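Local structure of putative acyl-CoA dehydrogenase (Burkholderia xenovorans, 5JSC) at residues R262-A276 with L371-G383. The protein belongs to the acyl-CoA dehydrogenase family of flavoproteins and binds flavin-adenine dinucleotide in a four-chain assembly. Sequence-based numbering, arbitrary orientation.
Sequences RTSVAAASLGFARHA and LYREIRALRIYEG. With FAD (flavin-adenine dinucleotide), chain M; EDO (1,2-ethanediol), chain O.
Phe272 reaches from helix 262-276 toward the nearly antiparallel helix 371-376, both in the helical C-terminal domain of the acyl-CoA dehydrogenase fold. Its CB and CG lie beside Leu371 CD2, which comes closest to Phe272 CD1 (3.6 Å). On the other flank, Phe272 CD2 nears Ile375 CD1, while Phe272 CE2 meets Leu378 CD2 in the plane of the ring. At the far end Phe272 CZ lies 3.3 Å from Glu374 CG, a CH-pi contact over one face. Glu374 sends CG away from its amide nitrogen (chi1 -170°), which lays the methylene on the ring; the bend at chi2 then turns the carboxylate to 13° from the ring plane, and OE2 hydrogen-bonds His226. A flat ring suits this place because it offers both face and edge to aliphatic partners.

Leu371 uses its other methyl, CD1, over the face of His275 and against Ala276. Further along, small Ser269 lets Leu378 CD2 come to 3.4 Å from Ser269 OG; that hydroxyl donates its proton within its own helix, to Val265 O (3.0 Å). Val265 divides its methyls, CG1 meeting Tyr381 CE1 and CG2 the carboxylate of Glu382.

At the other end of the contact, Arg262, still within its helix, runs extended past Glu382, and its NE donates to Glu382 O (2.8 Å, 144° at the hydrogen). Gly383, lacking a side chain, lets Arg262 NH2 lie 4.2 Å from Gly383 CA. Apolar packing thus gives way to a single cross-contact hydrogen bond; with Lys339, which binds the carbonyls of Leu378, Tyr381 and Gly383, it probably helps hold Tyr381, a FAD-pocket residue, beside the flavin.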
# COMPACT_ATOMS: atom_id res chain seq x y z
N ARG C 262 -3.13 22.41 -13.44
CA ARG C 262 -2.89 21.19 -12.66
C ARG C 262 -3.65 20.00 -13.23
O ARG C 262 -3.12 18.89 -13.26
CB ARG C 262 -3.24 21.40 -11.18
CG ARG C 262 -2.09 21.99 -10.35
CD ARG C 262 -2.56 22.40 -8.96
NE ARG C 262 -1.48 23.04 -8.22
CZ ARG C 262 -1.65 23.71 -7.08
NH1 ARG C 262 -2.87 23.83 -6.56
NH2 ARG C 262 -0.61 24.25 -6.47
N THR C 263 -4.88 20.21 -13.70
CA THR C 263 -5.60 19.08 -14.31
C THR C 263 -4.89 18.60 -15.57
O THR C 263 -4.90 17.39 -15.87
CB THR C 263 -7.04 19.47 -14.61
OG1 THR C 263 -7.62 20.09 -13.45
CG2 THR C 263 -7.88 18.24 -14.97
N SER C 264 -4.23 19.51 -16.30
CA SER C 264 -3.47 19.10 -17.47
C SER C 264 -2.22 18.30 -17.10
O SER C 264 -1.80 17.45 -17.88
CB SER C 264 -3.11 20.33 -18.32
OG SER C 264 -1.91 20.96 -17.89
N VAL C 265 -1.62 18.56 -15.92
CA VAL C 265 -0.52 17.70 -15.46
C VAL C 265 -1.04 16.31 -15.16
O VAL C 265 -0.37 15.31 -15.45
CB VAL C 265 0.16 18.29 -14.21
CG1 VAL C 265 1.25 17.34 -13.66
CG2 VAL C 265 0.76 19.64 -14.52
N ALA C 266 -2.23 16.23 -14.56
CA ALA C 266 -2.87 14.94 -14.37
C ALA C 266 -3.08 14.23 -15.70
O ALA C 266 -2.86 13.02 -15.82
CB ALA C 266 -4.20 15.12 -13.64
N ALA C 267 -3.50 14.98 -16.73
CA ALA C 267 -3.71 14.39 -18.05
C ALA C 267 -2.41 13.88 -18.65
O ALA C 267 -2.37 12.80 -19.26
CB ALA C 267 -4.39 15.40 -18.97
N ALA C 268 -1.32 14.64 -18.51
CA ALA C 268 -0.03 14.16 -19.01
C ALA C 268 0.39 12.89 -18.29
O ALA C 268 0.85 11.93 -18.93
CB ALA C 268 1.05 15.24 -18.86
N SER C 269 0.23 12.85 -16.96
CA SER C 269 0.53 11.65 -16.19
C SER C 269 -0.24 10.45 -16.74
O SER C 269 0.31 9.36 -16.92
CB SER C 269 0.16 11.86 -14.72
OG SER C 269 0.87 12.93 -14.14
N LEU C 270 -1.53 10.66 -17.00
CA LEU C 270 -2.38 9.62 -17.55
C LEU C 270 -1.87 9.14 -18.90
O LEU C 270 -1.87 7.94 -19.18
CB LEU C 270 -3.80 10.17 -17.66
CG LEU C 270 -4.84 9.38 -18.44
CD1 LEU C 270 -5.07 8.02 -17.80
CD2 LEU C 270 -6.16 10.18 -18.49
N GLY C 271 -1.45 10.07 -19.77
CA GLY C 271 -0.90 9.67 -21.06
C GLY C 271 0.35 8.83 -20.93
O GLY C 271 0.50 7.81 -21.61
N PHE C 272 1.28 9.24 -20.06
CA PHE C 272 2.45 8.41 -19.79
C PHE C 272 2.03 7.03 -19.30
O PHE C 272 2.59 6.01 -19.73
CB PHE C 272 3.35 9.09 -18.76
CG PHE C 272 4.04 10.34 -19.26
CD1 PHE C 272 4.68 10.36 -20.51
CD2 PHE C 272 4.06 11.50 -18.48
CE1 PHE C 272 5.31 11.51 -20.96
CE2 PHE C 272 4.70 12.65 -18.93
CZ PHE C 272 5.32 12.66 -20.18
N ALA C 273 1.05 6.97 -18.39
CA ALA C 273 0.56 5.68 -17.89
C ALA C 273 -0.03 4.83 -19.02
O ALA C 273 0.20 3.61 -19.07
CB ALA C 273 -0.46 5.89 -16.78
N ARG C 274 -0.80 5.45 -19.92
CA ARG C 274 -1.37 4.66 -21.02
C ARG C 274 -0.28 4.09 -21.91
O ARG C 274 -0.40 2.97 -22.41
CB ARG C 274 -2.33 5.52 -21.84
CG ARG C 274 -3.62 5.86 -21.13
CD ARG C 274 -4.67 6.30 -22.14
NE ARG C 274 -5.89 6.85 -21.55
CZ ARG C 274 -6.91 6.13 -21.09
NH1 ARG C 274 -6.84 4.80 -21.11
NH2 ARG C 274 -8.00 6.73 -20.61
N HIS C 275 0.80 4.85 -22.13
CA HIS C 275 1.92 4.31 -22.89
C HIS C 275 2.51 3.09 -22.19
O HIS C 275 2.74 2.05 -22.81
CB HIS C 275 2.97 5.40 -23.11
CG HIS C 275 4.02 5.04 -24.11
ND1 HIS C 275 5.03 5.91 -24.48
CD2 HIS C 275 4.24 3.91 -24.82
CE1 HIS C 275 5.81 5.33 -25.37
NE2 HIS C 275 5.35 4.12 -25.61
N ALA C 276 2.72 3.19 -20.87
CA ALA C 276 3.25 2.06 -20.12
C ALA C 276 2.31 0.87 -20.17
O ALA C 276 2.75 -0.29 -20.26
CB ALA C 276 3.51 2.47 -18.66
N LEU C 371 9.93 6.20 -19.57
CA LEU C 371 8.78 6.60 -18.77
C LEU C 371 9.11 6.63 -17.28
O LEU C 371 8.62 7.49 -16.55
CB LEU C 371 7.60 5.67 -19.05
CG LEU C 371 7.00 5.84 -20.44
CD1 LEU C 371 6.15 4.62 -20.81
CD2 LEU C 371 6.15 7.11 -20.52
N TYR C 372 9.94 5.68 -16.83
CA TYR C 372 10.37 5.66 -15.43
C TYR C 372 11.09 6.95 -15.05
O TYR C 372 10.94 7.46 -13.93
CB TYR C 372 11.26 4.44 -15.20
CG TYR C 372 11.84 4.32 -13.81
CD1 TYR C 372 11.07 3.84 -12.75
CD2 TYR C 372 13.17 4.67 -13.56
CE1 TYR C 372 11.62 3.70 -11.45
CE2 TYR C 372 13.72 4.53 -12.29
CZ TYR C 372 12.94 4.06 -11.24
OH TYR C 372 13.48 3.94 -9.98
N ARG C 373 11.89 7.50 -15.98
CA ARG C 373 12.52 8.79 -15.72
C ARG C 373 11.54 9.94 -15.89
O ARG C 373 11.55 10.89 -15.09
CB ARG C 373 13.73 8.98 -16.64
CG ARG C 373 14.85 7.99 -16.29
CD ARG C 373 16.14 8.28 -17.02
NE ARG C 373 16.08 7.76 -18.37
CZ ARG C 373 15.93 8.50 -19.46
NH1 ARG C 373 15.84 9.83 -19.36
NH2 ARG C 373 15.88 7.92 -20.65
N GLU C 374 10.68 9.87 -16.90
CA GLU C 374 9.81 11.01 -17.23
C GLU C 374 8.80 11.29 -16.13
O GLU C 374 8.49 12.46 -15.85
CB GLU C 374 9.09 10.72 -18.55
CG GLU C 374 8.35 11.91 -19.10
CD GLU C 374 9.29 12.88 -19.80
OE1 GLU C 374 9.96 12.46 -20.77
OE2 GLU C 374 9.37 14.04 -19.37
N ILE C 375 8.25 10.25 -15.50
CA ILE C 375 7.11 10.49 -14.62
C ILE C 375 7.51 11.14 -13.31
O ILE C 375 6.69 11.82 -12.69
CB ILE C 375 6.35 9.17 -14.37
CG1 ILE C 375 4.99 9.43 -13.68
CG2 ILE C 375 7.20 8.18 -13.56
CD1 ILE C 375 4.04 10.31 -14.50
N ARG C 376 8.77 10.98 -12.88
CA ARG C 376 9.08 11.28 -11.48
C ARG C 376 8.84 12.74 -11.14
O ARG C 376 8.32 13.06 -10.06
CB ARG C 376 10.53 10.87 -11.17
CG ARG C 376 10.87 10.91 -9.68
CD ARG C 376 9.90 10.05 -8.89
NE ARG C 376 10.01 10.13 -7.43
CZ ARG C 376 9.42 11.08 -6.70
NH1 ARG C 376 8.75 12.05 -7.31
NH2 ARG C 376 9.51 11.07 -5.37
N ALA C 377 9.16 13.66 -12.07
CA ALA C 377 9.00 15.08 -11.79
C ALA C 377 7.54 15.50 -11.70
O ALA C 377 7.25 16.53 -11.08
CB ALA C 377 9.69 15.93 -12.85
N LEU C 378 6.61 14.76 -12.31
CA LEU C 378 5.22 15.22 -12.32
C LEU C 378 4.57 15.10 -10.95
O LEU C 378 3.52 15.70 -10.73
CB LEU C 378 4.39 14.45 -13.35
CG LEU C 378 4.54 14.94 -14.80
CD1 LEU C 378 5.93 14.67 -15.39
CD2 LEU C 378 3.46 14.38 -15.71
N ARG C 379 5.19 14.36 -10.02
CA ARG C 379 4.74 14.33 -8.64
C ARG C 379 5.28 15.50 -7.83
O ARG C 379 4.96 15.62 -6.65
CB ARG C 379 5.16 12.99 -8.01
CG ARG C 379 4.48 11.78 -8.68
CD ARG C 379 5.19 10.48 -8.35
NE ARG C 379 5.34 10.32 -6.90
CZ ARG C 379 6.26 9.55 -6.32
NH1 ARG C 379 7.11 8.87 -7.08
NH2 ARG C 379 6.32 9.48 -4.99
N ILE C 380 6.06 16.37 -8.47
CA ILE C 380 6.75 17.47 -7.80
C ILE C 380 6.33 18.82 -8.36
O ILE C 380 5.95 19.73 -7.61
CB ILE C 380 8.28 17.30 -7.87
CG1 ILE C 380 8.70 16.03 -7.11
CG2 ILE C 380 9.00 18.52 -7.30
CD1 ILE C 380 10.08 15.51 -7.46
N TYR C 381 6.33 18.96 -9.69
CA TYR C 381 6.04 20.27 -10.23
C TYR C 381 4.52 20.52 -10.30
O TYR C 381 3.71 19.60 -10.16
CB TYR C 381 6.73 20.48 -11.58
CG TYR C 381 6.33 19.70 -12.84
CD1 TYR C 381 5.01 19.66 -13.29
CD2 TYR C 381 7.31 19.10 -13.64
CE1 TYR C 381 4.67 19.00 -14.46
CE2 TYR C 381 6.97 18.44 -14.82
CZ TYR C 381 5.65 18.40 -15.23
OH TYR C 381 5.29 17.77 -16.41
N GLU C 382 4.17 21.80 -10.48
CA GLU C 382 2.81 22.33 -10.33
C GLU C 382 2.21 21.96 -8.97
O GLU C 382 0.99 21.81 -8.83
CB GLU C 382 1.89 21.93 -11.51
CG GLU C 382 2.28 22.59 -12.87
CD GLU C 382 1.10 22.84 -13.81
OE1 GLU C 382 -0.02 23.13 -13.33
OE2 GLU C 382 1.29 22.77 -15.05
N GLY C 383 3.06 21.84 -7.95
CA GLY C 383 2.61 21.53 -6.61
C GLY C 383 2.84 20.07 -6.25
O GLY C 383 2.22 19.19 -6.86
PA FAD M . 10.21 22.23 -1.31
O1A FAD M . 9.28 23.38 -1.33
O2A FAD M . 11.49 22.37 -0.49
O5B FAD M . 9.40 20.95 -0.84
C5B FAD M . 10.09 19.70 -0.63
C4B FAD M . 9.03 18.67 -0.36
O4B FAD M . 8.36 19.01 0.87
C3B FAD M . 7.89 18.63 -1.37
O3B FAD M . 8.23 17.93 -2.57
C2B FAD M . 6.78 17.95 -0.56
O2B FAD M . 6.95 16.53 -0.59
C1B FAD M . 7.06 18.47 0.87
N9A FAD M . 6.14 19.50 1.34
C8A FAD M . 5.91 20.73 0.78
N7A FAD M . 5.11 21.49 1.48
C5A FAD M . 4.78 20.71 2.58
C6A FAD M . 3.97 20.94 3.70
N6A FAD M . 3.29 22.08 3.91
N1A FAD M . 3.86 19.96 4.62
C2A FAD M . 4.52 18.81 4.41
N3A FAD M . 5.31 18.47 3.39
C4A FAD M . 5.41 19.47 2.50
N1 FAD M . 8.62 26.06 -11.03
C2 FAD M . 8.26 27.21 -11.69
O2 FAD M . 8.05 28.27 -11.09
N3 FAD M . 8.12 27.18 -13.05
C4 FAD M . 8.33 26.09 -13.87
O4 FAD M . 8.27 26.20 -15.09
C4X FAD M . 8.68 24.89 -13.17
N5 FAD M . 8.95 23.82 -13.88
C5X FAD M . 9.49 22.73 -13.22
C6 FAD M . 9.93 21.65 -13.98
C7 FAD M . 10.57 20.56 -13.39
C7M FAD M . 11.08 19.44 -14.25
C8 FAD M . 10.76 20.55 -11.99
C8M FAD M . 11.45 19.40 -11.31
C9 FAD M . 10.30 21.62 -11.23
C9A FAD M . 9.67 22.71 -11.83
N10 FAD M . 9.29 23.85 -11.10
C10 FAD M . 8.82 24.97 -11.74
C1' FAD M . 9.55 23.89 -9.65
C2' FAD M . 8.52 23.11 -8.83
O2' FAD M . 7.26 23.77 -8.84
C3' FAD M . 9.02 22.98 -7.39
O3' FAD M . 10.15 22.12 -7.45
C4' FAD M . 7.99 22.41 -6.42
O4' FAD M . 6.98 23.40 -6.19
C5' FAD M . 8.62 21.99 -5.11
O5' FAD M . 9.31 23.13 -4.57
P FAD M . 10.82 22.86 -4.03
O1P FAD M . 11.64 22.16 -5.07
O2P FAD M . 11.39 24.15 -3.53
O3P FAD M . 10.63 21.86 -2.80
C1 EDO O . -9.67 9.74 -21.79
O1 EDO O . -8.46 9.48 -21.09
C2 EDO O . -9.38 10.02 -23.26
O2 EDO O . -8.39 9.10 -23.74